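Local coordinates for protein Agap007691-pb (Anopheles gambiae, PDB 5C98) that is of unknown function but adopts the fold of the serpin family, whose members generally inhibit serine proteases, at residues 44-48 and 85-89; 99-105 and 124-130; 211-217 and 269-275. One frame throughout, in Å; residues are numbered along the deposited sequence.

Contact 1. Residues 44-48 and 85-89; sequences YHVRL and LAQQL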
loop_
_atom_site.group_PDB
_atom_site.type_symbol
_atom_site.label_atom_id
_atom_site.label_comp_id
_atom_site.label_asym_id
_atom_site.label_seq_id
_atom_site.Cartn_x
_atom_site.Cartn_y
_atom_site.Cartn_z
ATOM N N TYR A 44 0.987 5.586 2.381
ATOM C CA TYR A 44 1.442 6.789 1.700
ATOM C C TYR A 44 0.462 7.176 0.616
ATOM O O TYR A 44 0.127 8.361 0.480
ATOM C CB TYR A 44 2.831 6.553 1.108
ATOM C CG TYR A 44 3.545 7.777 0.525
ATOM C CD1 TYR A 44 3.545 8.988 1.201
ATOM C CD2 TYR A 44 4.279 7.672 -0.636
ATOM C CE1 TYR A 44 4.241 10.076 0.711
ATOM C CE2 TYR A 44 4.975 8.773 -1.141
ATOM C CZ TYR A 44 4.941 9.942 -0.456
ATOM O OH TYR A 44 5.634 11.039 -0.917
ATOM N N HIS A 45 -0.001 6.208 -0.196
ATOM C CA HIS A 45 -0.962 6.580 -1.222
ATOM C C HIS A 45 -2.347 6.867 -0.641
ATOM O O HIS A 45 -3.095 7.667 -1.215
ATOM C CB HIS A 45 -1.005 5.581 -2.342
ATOM C CG HIS A 45 -1.626 6.137 -3.569
ATOM N ND1 HIS A 45 -2.780 5.632 -4.117
ATOM C CD2 HIS A 45 -1.242 7.161 -4.354
ATOM C CE1 HIS A 45 -3.090 6.342 -5.192
ATOM N NE2 HIS A 45 -2.175 7.283 -5.350
ATOM N N VAL A 46 -2.708 6.245 0.485
ATOM C CA VAL A 46 -3.924 6.648 1.196
ATOM C C VAL A 46 -3.867 8.147 1.478
ATOM O O VAL A 46 -4.810 8.889 1.194
ATOM C CB VAL A 46 -4.105 5.806 2.475
ATOM C CG1 VAL A 46 -5.127 6.417 3.437
ATOM C CG2 VAL A 46 -4.465 4.364 2.161
ATOM N N ARG A 47 -2.750 8.603 2.041
ATOM C CA ARG A 47 -2.533 10.025 2.322
ATOM C C ARG A 47 -2.597 10.855 1.046
ATOM O O ARG A 47 -3.278 11.895 0.997
ATOM C CB ARG A 47 -1.199 10.211 3.073
ATOM C CG ARG A 47 -0.729 11.661 3.170
ATOM C CD ARG A 47 0.238 12.001 2.059
ATOM N NE ARG A 47 0.765 13.361 2.207
ATOM C CZ ARG A 47 1.771 13.677 3.017
ATOM N NH1 ARG A 47 2.374 12.749 3.746
ATOM N NH2 ARG A 47 2.200 14.938 3.071
ATOM N N LEU A 48 -1.897 10.423 0.001
ATOM C CA LEU A 48 -1.836 11.251 -1.198
ATOM C C LEU A 48 -3.199 11.369 -1.851
ATOM O O LEU A 48 -3.591 12.460 -2.317
ATOM C CB LEU A 48 -0.815 10.700 -2.190
ATOM C CG LEU A 48 0.620 10.888 -1.718
ATOM C CD1 LEU A 48 1.539 10.094 -2.610
ATOM C CD2 LEU A 48 1.074 12.360 -1.701
ATOM N N LEU A 85 4.561 15.170 -4.634
ATOM C CA LEU A 85 4.758 13.848 -4.050
ATOM C C LEU A 85 4.114 12.763 -4.893
ATOM O O LEU A 85 4.686 11.674 -5.045
ATOM C CB LEU A 85 4.202 13.817 -2.636
ATOM C CG LEU A 85 4.928 14.732 -1.641
ATOM C CD1 LEU A 85 4.266 14.579 -0.287
ATOM C CD2 LEU A 85 6.407 14.436 -1.521
ATOM N N ALA A 86 2.928 13.030 -5.443
ATOM C CA ALA A 86 2.257 12.026 -6.254
ATOM C C ALA A 86 3.012 11.759 -7.545
ATOM O O ALA A 86 3.067 10.620 -8.014
ATOM C CB ALA A 86 0.832 12.458 -6.555
ATOM N N GLN A 87 3.600 12.800 -8.134
ATOM C CA GLN A 87 4.342 12.614 -9.373
ATOM C C GLN A 87 5.618 11.822 -9.133
ATOM O O GLN A 87 6.026 11.029 -9.983
ATOM C CB GLN A 87 4.661 13.980 -9.990
ATOM C CG GLN A 87 5.405 13.908 -11.318
ATOM C CD GLN A 87 5.618 15.269 -11.955
ATOM O OE1 GLN A 87 4.685 16.062 -12.081
ATOM N NE2 GLN A 87 6.852 15.544 -12.362
ATOM N N GLN A 88 6.250 12.017 -7.979
ATOM C CA GLN A 88 7.450 11.263 -7.638
ATOM C C GLN A 88 7.131 9.791 -7.379
ATOM O O GLN A 88 7.918 8.911 -7.743
ATOM C CB GLN A 88 8.097 11.921 -6.415
ATOM C CG GLN A 88 9.187 11.141 -5.723
ATOM C CD GLN A 88 9.817 11.934 -4.583
ATOM O OE1 GLN A 88 10.981 12.323 -4.662
ATOM N NE2 GLN A 88 9.045 12.186 -3.519
ATOM N N LEU A 89 5.972 9.506 -6.782
ATOM C CA LEU A 89 5.612 8.140 -6.402
ATOM C C LEU A 89 5.268 7.304 -7.619
ATOM O O LEU A 89 5.778 6.194 -7.787
ATOM C CB LEU A 89 4.412 8.164 -5.459
ATOM C CG LEU A 89 3.924 6.763 -5.051
ATOM C CD1 LEU A 89 5.033 5.951 -4.396
ATOM C CD2 LEU A 89 2.725 6.859 -4.158
HETATM O O HOH W 1 6.692 10.766 -3.349
#
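Leu-89 and Leu-85, one helical turn apart, meet Tyr-44 and Leu-48 of the other helix in a mostly buried apolar seam. Leu-89 has CG anti to its backbone N (chi1 178°), and its CD2 methyl settles among Leu-48 CD1, at 3.8 Å, the Tyr-44 ring and the CD2 carbon of His-45. Leu-48 divides its branches: CD1 faces Leu-89 and also lies over the centre of the Tyr-44 ring, while CD2 packs at 3.6 Å against Leu-85 CB. A leucine suits position 48, since its two methyls can reach Leu-85 and Leu-89 at once. Leu-85 crosses Tyr-44 at about a right angle, its CD2 3.5 Å from Tyr-44 OH. Arg-47 adds a softer contact, the CD1 methyl of Leu-85 resting 4.0 Å from NH2 over one face of the guanidinium, whose NH2 is hydrogen-bonded to Gln-81.

The polar bridge runs through a water. It lies in the plane of the Tyr-44 ring, 2.7 Å from OH, donates to Leu-85 O and accepts from Gln-88 NE2. Tyrosine fits here, its ring joining the seam while its hydroxyl reaches the water.

The segments run roughly antiparallel, at 142°. This is the packing of helices B and D in the serpin fold, with His-45 and Leu-89 also touching strand 95-104 of sheet A.

Contact 2. Residues 99-105 and 124-130; sequences SFVLVEE and TVEPVDL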
loop_
_atom_site.group_PDB
_atom_site.type_symbol
_atom_site.label_atom_id
_atom_site.label_comp_id
_atom_site.label_asym_id
_atom_site.label_seq_id
_atom_site.Cartn_x
_atom_site.Cartn_y
_atom_site.Cartn_z
ATOM N N SER A 99 -5.012 6.854 -8.398
ATOM C CA SER A 99 -6.294 7.101 -7.760
ATOM C C SER A 99 -7.399 7.251 -8.795
ATOM O O SER A 99 -7.173 7.636 -9.945
ATOM C CB SER A 99 -6.259 8.342 -6.884
ATOM O OG SER A 99 -5.914 9.490 -7.637
ATOM N N PHE A 100 -8.621 6.983 -8.343
ATOM C CA PHE A 100 -9.786 7.020 -9.214
ATOM C C PHE A 100 -10.952 7.434 -8.337
ATOM O O PHE A 100 -11.054 7.000 -7.177
ATOM C CB PHE A 100 -9.994 5.627 -9.803
ATOM C CG PHE A 100 -11.098 5.527 -10.793
ATOM C CD1 PHE A 100 -10.903 5.975 -12.083
ATOM C CD2 PHE A 100 -12.330 4.985 -10.450
ATOM C CE1 PHE A 100 -11.920 5.903 -13.039
ATOM C CE2 PHE A 100 -13.346 4.895 -11.398
ATOM C CZ PHE A 100 -13.156 5.372 -12.685
ATOM N N VAL A 101 -11.809 8.277 -8.873
ATOM C CA VAL A 101 -12.913 8.841 -8.117
ATOM C C VAL A 101 -14.201 8.575 -8.870
ATOM O O VAL A 101 -14.284 8.841 -10.079
ATOM C CB VAL A 101 -12.727 10.353 -7.913
ATOM C CG1 VAL A 101 -13.828 10.941 -7.073
ATOM C CG2 VAL A 101 -11.365 10.663 -7.316
ATOM N N LEU A 102 -15.209 8.066 -8.157
ATOM C CA LEU A 102 -16.569 8.014 -8.674
ATOM C C LEU A 102 -17.393 9.134 -8.059
ATOM O O LEU A 102 -17.327 9.382 -6.859
ATOM C CB LEU A 102 -17.264 6.695 -8.337
ATOM C CG LEU A 102 -16.710 5.416 -8.948
ATOM C CD1 LEU A 102 -17.463 4.225 -8.388
ATOM C CD2 LEU A 102 -16.850 5.482 -10.459
ATOM N N VAL A 103 -18.167 9.809 -8.894
ATOM C CA VAL A 103 -19.134 10.804 -8.447
ATOM C C VAL A 103 -20.489 10.461 -9.052
ATOM O O VAL A 103 -20.584 9.949 -10.176
ATOM C CB VAL A 103 -18.738 12.254 -8.820
ATOM C CG1 VAL A 103 -17.506 12.700 -8.052
ATOM C CG2 VAL A 103 -18.531 12.401 -10.321
ATOM N N GLU A 104 -21.545 10.742 -8.295
ATOM C CA GLU A 104 -22.903 10.537 -8.804
ATOM C C GLU A 104 -23.167 11.446 -9.999
ATOM O O GLU A 104 -23.102 12.677 -9.898
ATOM C CB GLU A 104 -23.924 10.805 -7.691
ATOM C CG GLU A 104 -25.393 10.898 -8.134
ATOM C CD GLU A 104 -25.868 9.726 -8.981
ATOM O OE1 GLU A 104 -25.537 8.565 -8.644
ATOM O OE2 GLU A 104 -26.579 9.989 -9.982
ATOM N N GLU A 105 -23.519 10.834 -11.129
ATOM C CA GLU A 105 -23.600 11.559 -12.392
ATOM C C GLU A 105 -24.733 12.577 -12.435
ATOM O O GLU A 105 -24.662 13.517 -13.229
ATOM C CB GLU A 105 -23.766 10.580 -13.554
ATOM C CG GLU A 105 -25.080 9.771 -13.557
ATOM C CD GLU A 105 -25.108 8.704 -14.643
ATOM O OE1 GLU A 105 -24.066 8.480 -15.292
ATOM O OE2 GLU A 105 -26.176 8.084 -14.844
ATOM N N THR A 124 -8.248 10.526 -12.004
ATOM C CA THR A 124 -9.343 10.400 -12.953
ATOM C C THR A 124 -10.652 10.348 -12.178
ATOM O O THR A 124 -10.774 9.607 -11.198
ATOM C CB THR A 124 -9.161 9.157 -13.835
ATOM O OG1 THR A 124 -8.035 9.363 -14.716
ATOM C CG2 THR A 124 -10.379 8.947 -14.710
ATOM N N VAL A 125 -11.595 11.183 -12.579
ATOM C CA VAL A 125 -12.942 11.205 -12.017
ATOM C C VAL A 125 -13.892 10.706 -13.089
ATOM O O VAL A 125 -13.880 11.210 -14.222
ATOM C CB VAL A 125 -13.334 12.627 -11.580
ATOM C CG1 VAL A 125 -14.742 12.662 -11.020
ATOM C CG2 VAL A 125 -12.361 13.169 -10.561
ATOM N N GLU A 126 -14.732 9.736 -12.743
ATOM C CA GLU A 126 -15.770 9.269 -13.653
ATOM C C GLU A 126 -17.147 9.452 -13.031
ATOM O O GLU A 126 -17.408 8.909 -11.942
ATOM C CB GLU A 126 -15.568 7.807 -14.028
ATOM C CG GLU A 126 -16.538 7.367 -15.111
ATOM C CD GLU A 126 -16.131 6.086 -15.817
ATOM O OE1 GLU A 126 -14.926 5.740 -15.795
ATOM O OE2 GLU A 126 -17.019 5.426 -16.404
ATOM N N PRO A 127 -18.043 10.217 -13.662
ATOM C CA PRO A 127 -19.442 10.238 -13.211
ATOM C C PRO A 127 -20.131 8.941 -13.595
ATOM O O PRO A 127 -20.035 8.486 -14.734
ATOM C CB PRO A 127 -20.047 11.423 -13.967
ATOM C CG PRO A 127 -18.921 12.129 -14.608
ATOM C CD PRO A 127 -17.827 11.140 -14.783
ATOM N N VAL A 128 -20.851 8.357 -12.640
ATOM C CA VAL A 128 -21.574 7.115 -12.873
ATOM C C VAL A 128 -22.902 7.183 -12.135
ATOM O O VAL A 128 -23.137 8.051 -11.287
ATOM C CB VAL A 128 -20.785 5.873 -12.408
ATOM C CG1 VAL A 128 -19.483 5.717 -13.187
ATOM C CG2 VAL A 128 -20.554 5.917 -10.900
ATOM N N ASP A 129 -23.759 6.224 -12.449
ATOM C CA ASP A 129 -24.995 6.044 -11.702
ATOM C C ASP A 129 -24.653 5.239 -10.458
ATOM O O ASP A 129 -24.652 4.010 -10.490
ATOM C CB ASP A 129 -26.006 5.318 -12.576
ATOM C CG ASP A 129 -27.282 5.000 -11.850
ATOM O OD1 ASP A 129 -27.458 5.489 -10.704
ATOM O OD2 ASP A 129 -28.123 4.291 -12.439
ATOM N N LEU A 130 -24.417 5.932 -9.344
ATOM C CA LEU A 130 -24.058 5.286 -8.081
ATOM C C LEU A 130 -25.249 4.596 -7.408
ATOM O O LEU A 130 -25.053 3.872 -6.427
ATOM C CB LEU A 130 -23.376 6.286 -7.136
ATOM C CG LEU A 130 -21.844 6.407 -7.247
ATOM C CD1 LEU A 130 -21.272 7.509 -6.358
ATOM C CD2 LEU A 130 -21.168 5.090 -6.894
HETATM O O HOH W 2 -28.186 8.169 -10.897
HETATM O O HOH W 3 -22.150 9.472 -16.638
#
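Val-101 and Val-125 sit side by side on neighbouring parallel strands, the pair that forms strands 2 and 1 of serpin sheet A and is connected through helix 111-119. On their face of the sheet Val-125 CG2 meets Val-101 CB at 3.9 Å. Val-103 crosses Val-125 at about a right angle; its CG2, set between its own N and carbonyl carbon, touches both Val-125 CG1 and Pro-127 CA. Compact beta-branched residues suit this face, where Phe-113 and Phe-117 of helix 111-119 pack on them.

The other face carries Phe-100, Leu-102 and Glu-126, with Thr-124 at its start, packed against helix 133-146. Phe-100 has CG anti to the backbone N (chi1 -176°), which carries its ring alongside the neighbouring strand; CE1 touches Thr-124 CG2, and Glu-126 OE1 lies in the ring plane, 3.6 Å from CZ, where the slightly positive ring edge probably favours an oxygen. The carboxylate stands 79° from that plane. Phe-143 stacks on the same ring. Further along, the two branches of Leu-102 part, CD2 going to the Val-128 methyls and CD1 to Leu-130 CD2.

The main chains are joined by alternating bonds, among them Glu-126 N to Val-101 O at 2.8 Å and Val-128 N to Val-103 O at 2.9 Å. Pro-127, lacking an N-H, fits between these two donors because its nitrogen faces away from the partner strand.

At the C-terminal end of the pair, acidic side chains gather. Water 2 donates to Glu-104 OE2 and Asp-129 OD1, probably easing the repulsion between their carboxylates, which also have Thr-106 and Thr-131 as respective partners. Glu-104 bends at chi2 (51°), bringing OE1 to accept from Leu-130 N at 2.9 Å on its syn side.

Contact 3. Residues 211-217 and 269-275; sequences TAFVRRC and LQSCWTD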
loop_
_atom_site.group_PDB
_atom_site.type_symbol
_atom_site.label_atom_id
_atom_site.label_comp_id
_atom_site.label_asym_id
_atom_site.label_seq_id
_atom_site.Cartn_x
_atom_site.Cartn_y
_atom_site.Cartn_z
ATOM N N THR A 211 22.542 -17.623 -3.675
ATOM C CA THR A 211 23.577 -16.991 -2.878
ATOM C C THR A 211 23.738 -15.584 -3.425
ATOM O O THR A 211 24.106 -15.410 -4.591
ATOM C CB THR A 211 24.896 -17.744 -2.999
ATOM O OG1 THR A 211 24.717 -19.085 -2.525
ATOM C CG2 THR A 211 25.966 -17.063 -2.156
ATOM N N ALA A 212 23.422 -14.593 -2.607
ATOM C CA ALA A 212 23.398 -13.204 -3.043
ATOM C C ALA A 212 24.206 -12.346 -2.086
ATOM O O ALA A 212 24.304 -12.632 -0.891
ATOM C CB ALA A 212 21.981 -12.675 -3.082
ATOM N N PHE A 213 24.770 -11.265 -2.627
ATOM C CA PHE A 213 25.543 -10.315 -1.841
ATOM C C PHE A 213 24.598 -9.172 -1.474
ATOM O O PHE A 213 24.527 -8.136 -2.140
ATOM C CB PHE A 213 26.739 -9.828 -2.651
ATOM C CG PHE A 213 27.708 -9.009 -1.862
ATOM C CD1 PHE A 213 28.410 -9.561 -0.807
ATOM C CD2 PHE A 213 27.944 -7.684 -2.199
ATOM C CE1 PHE A 213 29.315 -8.802 -0.086
ATOM C CE2 PHE A 213 28.842 -6.928 -1.485
ATOM C CZ PHE A 213 29.527 -7.484 -0.427
ATOM N N VAL A 214 23.848 -9.381 -0.391
ATOM C CA VAL A 214 22.757 -8.498 0.004
ATOM C C VAL A 214 23.074 -7.824 1.332
ATOM O O VAL A 214 23.769 -8.369 2.195
ATOM C CB VAL A 214 21.398 -9.235 0.097
ATOM C CG1 VAL A 214 20.893 -9.620 -1.282
ATOM C CG2 VAL A 214 21.498 -10.458 1.022
ATOM N N ARG A 215 22.506 -6.641 1.512
ATOM C CA ARG A 215 22.535 -5.962 2.799
ATOM C C ARG A 215 21.690 -6.730 3.815
ATOM O O ARG A 215 20.534 -7.084 3.554
ATOM C CB ARG A 215 21.994 -4.547 2.620
ATOM C CG ARG A 215 22.967 -3.640 1.885
ATOM C CD ARG A 215 22.364 -2.326 1.465
ATOM N NE ARG A 215 21.998 -1.457 2.575
ATOM C CZ ARG A 215 22.868 -0.777 3.319
ATOM N NH1 ARG A 215 24.179 -0.904 3.116
ATOM N NH2 ARG A 215 22.426 0.020 4.286
ATOM N N ARG A 216 22.266 -6.983 4.985
ATOM C CA ARG A 216 21.636 -7.826 5.982
ATOM C C ARG A 216 22.035 -7.340 7.367
ATOM O O ARG A 216 23.068 -6.685 7.544
ATOM C CB ARG A 216 22.067 -9.282 5.809
ATOM C CG ARG A 216 23.543 -9.575 6.163
ATOM C CD ARG A 216 23.757 -9.906 7.627
ATOM N NE ARG A 216 25.166 -10.183 7.920
ATOM C CZ ARG A 216 26.075 -9.248 8.195
ATOM N NH1 ARG A 216 25.738 -7.965 8.242
ATOM N NH2 ARG A 216 27.325 -9.594 8.444
ATOM N N CYS A 217 21.212 -7.675 8.351
ATOM C CA CYS A 217 21.608 -7.519 9.744
ATOM C C CYS A 217 20.731 -8.384 10.633
ATOM O O CYS A 217 19.693 -8.904 10.220
ATOM C CB CYS A 217 21.555 -6.061 10.204
ATOM S SG CYS A 217 19.906 -5.324 10.214
ATOM N N LEU A 269 22.734 -2.387 8.543
ATOM C CA LEU A 269 22.808 -3.213 7.354
ATOM C C LEU A 269 24.198 -3.143 6.738
ATOM O O LEU A 269 24.796 -2.068 6.622
ATOM C CB LEU A 269 21.765 -2.757 6.339
ATOM C CG LEU A 269 20.305 -3.124 6.605
ATOM C CD1 LEU A 269 19.440 -2.312 5.640
ATOM C CD2 LEU A 269 20.035 -4.593 6.471
ATOM N N GLN A 270 24.706 -4.312 6.359
ATOM C CA GLN A 270 25.988 -4.462 5.697
ATOM C C GLN A 270 25.847 -5.542 4.636
ATOM O O GLN A 270 25.220 -6.583 4.868
ATOM C CB GLN A 270 27.077 -4.869 6.695
ATOM C CG GLN A 270 27.445 -3.776 7.676
ATOM C CD GLN A 270 28.151 -2.606 7.009
ATOM O OE1 GLN A 270 29.036 -2.794 6.168
ATOM N NE2 GLN A 270 27.757 -1.388 7.379
ATOM N N SER A 271 26.421 -5.284 3.464
ATOM C CA SER A 271 26.351 -6.250 2.380
ATOM C C SER A 271 27.166 -7.482 2.739
ATOM O O SER A 271 28.277 -7.381 3.266
ATOM C CB SER A 271 26.896 -5.642 1.085
ATOM O OG SER A 271 25.970 -4.736 0.512
ATOM N N CYS A 272 26.610 -8.652 2.435
ATOM C CA CYS A 272 27.187 -9.895 2.905
ATOM C C CYS A 272 26.688 -11.021 2.015
ATOM O O CYS A 272 25.521 -11.042 1.639
ATOM C CB CYS A 272 26.737 -10.099 4.352
ATOM S SG CYS A 272 27.267 -11.608 5.065
ATOM N N TRP A 273 27.580 -11.943 1.657
ATOM C CA TRP A 273 27.155 -13.094 0.875
ATOM C C TRP A 273 26.198 -13.928 1.719
ATOM O O TRP A 273 26.560 -14.382 2.811
ATOM C CB TRP A 273 28.361 -13.911 0.422
ATOM C CG TRP A 273 29.014 -13.317 -0.799
ATOM C CD1 TRP A 273 30.258 -12.753 -0.881
ATOM C CD2 TRP A 273 28.440 -13.212 -2.107
ATOM N NE1 TRP A 273 30.493 -12.315 -2.160
ATOM C CE2 TRP A 273 29.395 -12.584 -2.934
ATOM C CE3 TRP A 273 27.215 -13.596 -2.663
ATOM C CZ2 TRP A 273 29.161 -12.332 -4.286
ATOM C CZ3 TRP A 273 26.983 -13.343 -4.003
ATOM C CH2 TRP A 273 27.952 -12.716 -4.800
ATOM N N THR A 274 24.965 -14.081 1.230
ATOM C CA THR A 274 23.875 -14.645 2.021
ATOM C C THR A 274 23.236 -15.799 1.280
ATOM O O THR A 274 22.906 -15.678 0.098
ATOM C CB THR A 274 22.811 -13.577 2.262
ATOM O OG1 THR A 274 23.386 -12.501 3.005
ATOM C CG2 THR A 274 21.592 -14.140 3.035
ATOM N N ASP A 275 23.037 -16.911 1.983
ATOM C CA ASP A 275 22.264 -18.017 1.443
ATOM C C ASP A 275 20.802 -17.698 1.697
ATOM O O ASP A 275 20.334 -17.718 2.842
ATOM C CB ASP A 275 22.651 -19.344 2.083
ATOM C CG ASP A 275 22.056 -20.502 1.342
ATOM O OD1 ASP A 275 20.920 -20.870 1.653
ATOM O OD2 ASP A 275 22.704 -21.001 0.394
HETATM O O HOH W 4 24.536 -5.449 -1.675
HETATM O O HOH W 5 24.395 0.586 6.677
#
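Phe-213 and Trp-273 lie opposite each other as a non-hydrogen-bonded pair in a strongly twisted antiparallel pairing, strands 3 and 2 of serpin sheet C, whose segments run at 126°.

Aromatic contacts dominate one face. The CB of Phe-213 sits 3.5 Å from the centroid of the Trp-273 six-membered ring, almost exactly on its normal, a clear CH-pi contact. The Phe-213 ring itself is oblique to the indole, inclined by 47°, and Ser-271 CB covers one of its faces at 3.8 Å from the centroid. Serine is small enough to fit against the face of the ring, and its OG shares a water with Phe-213 O.

The arginines use their flat ends. Leu-269 CB lies 3.5 Å from Arg-215 NH2, over the guanidinium, while a water links that nitrogen to Leu-269 O. On the opposite face of the sheet Arg-216 bends at chi2 (88°) and lays its guanidinium over Cys-272 CB; the same group makes a cation-pi contact with Phe-346.

Six backbone hydrogen bonds join the strands, two in each of the pairs Ala-212 with Thr-274, Val-214 with Cys-272 and Arg-216 with Gln-270. Threonine suits position 274, its CB packing on Val-214 CG2 while its hydroxyl turns back along its own strand. There Thr-274 OG1 donates at 2.9 Å to Cys-272 O, and Val-214 N reaches this oxygen from the opposite face of the carbonyl plane at 3.1 Å.

In the fold
Contacts 1 and 2 are neighbours, their centres 20 Å apart, and they touch where His-45 CE1 packs 3.8 Å from Ser-99 N; helix 75-89 is followed in the chain by strand 95-104. Through His-45 and Leu-89, which touch that strand, contact 1 backs the sheet whose edge strand 124-128 is joined to strand 95-104 in contact 2. Contact 3 belongs to the far end of the molecule. Its centre is about 47 Å from that of contact 2, on the other side of the chain's centre, and about 30 Å from that of contact 1, with nearest atoms about 19 Å apart. Residues 335-343, which are not modelled, precede strand 346-349 beside contact 3, where serpin relatives carry the reactive centre loop.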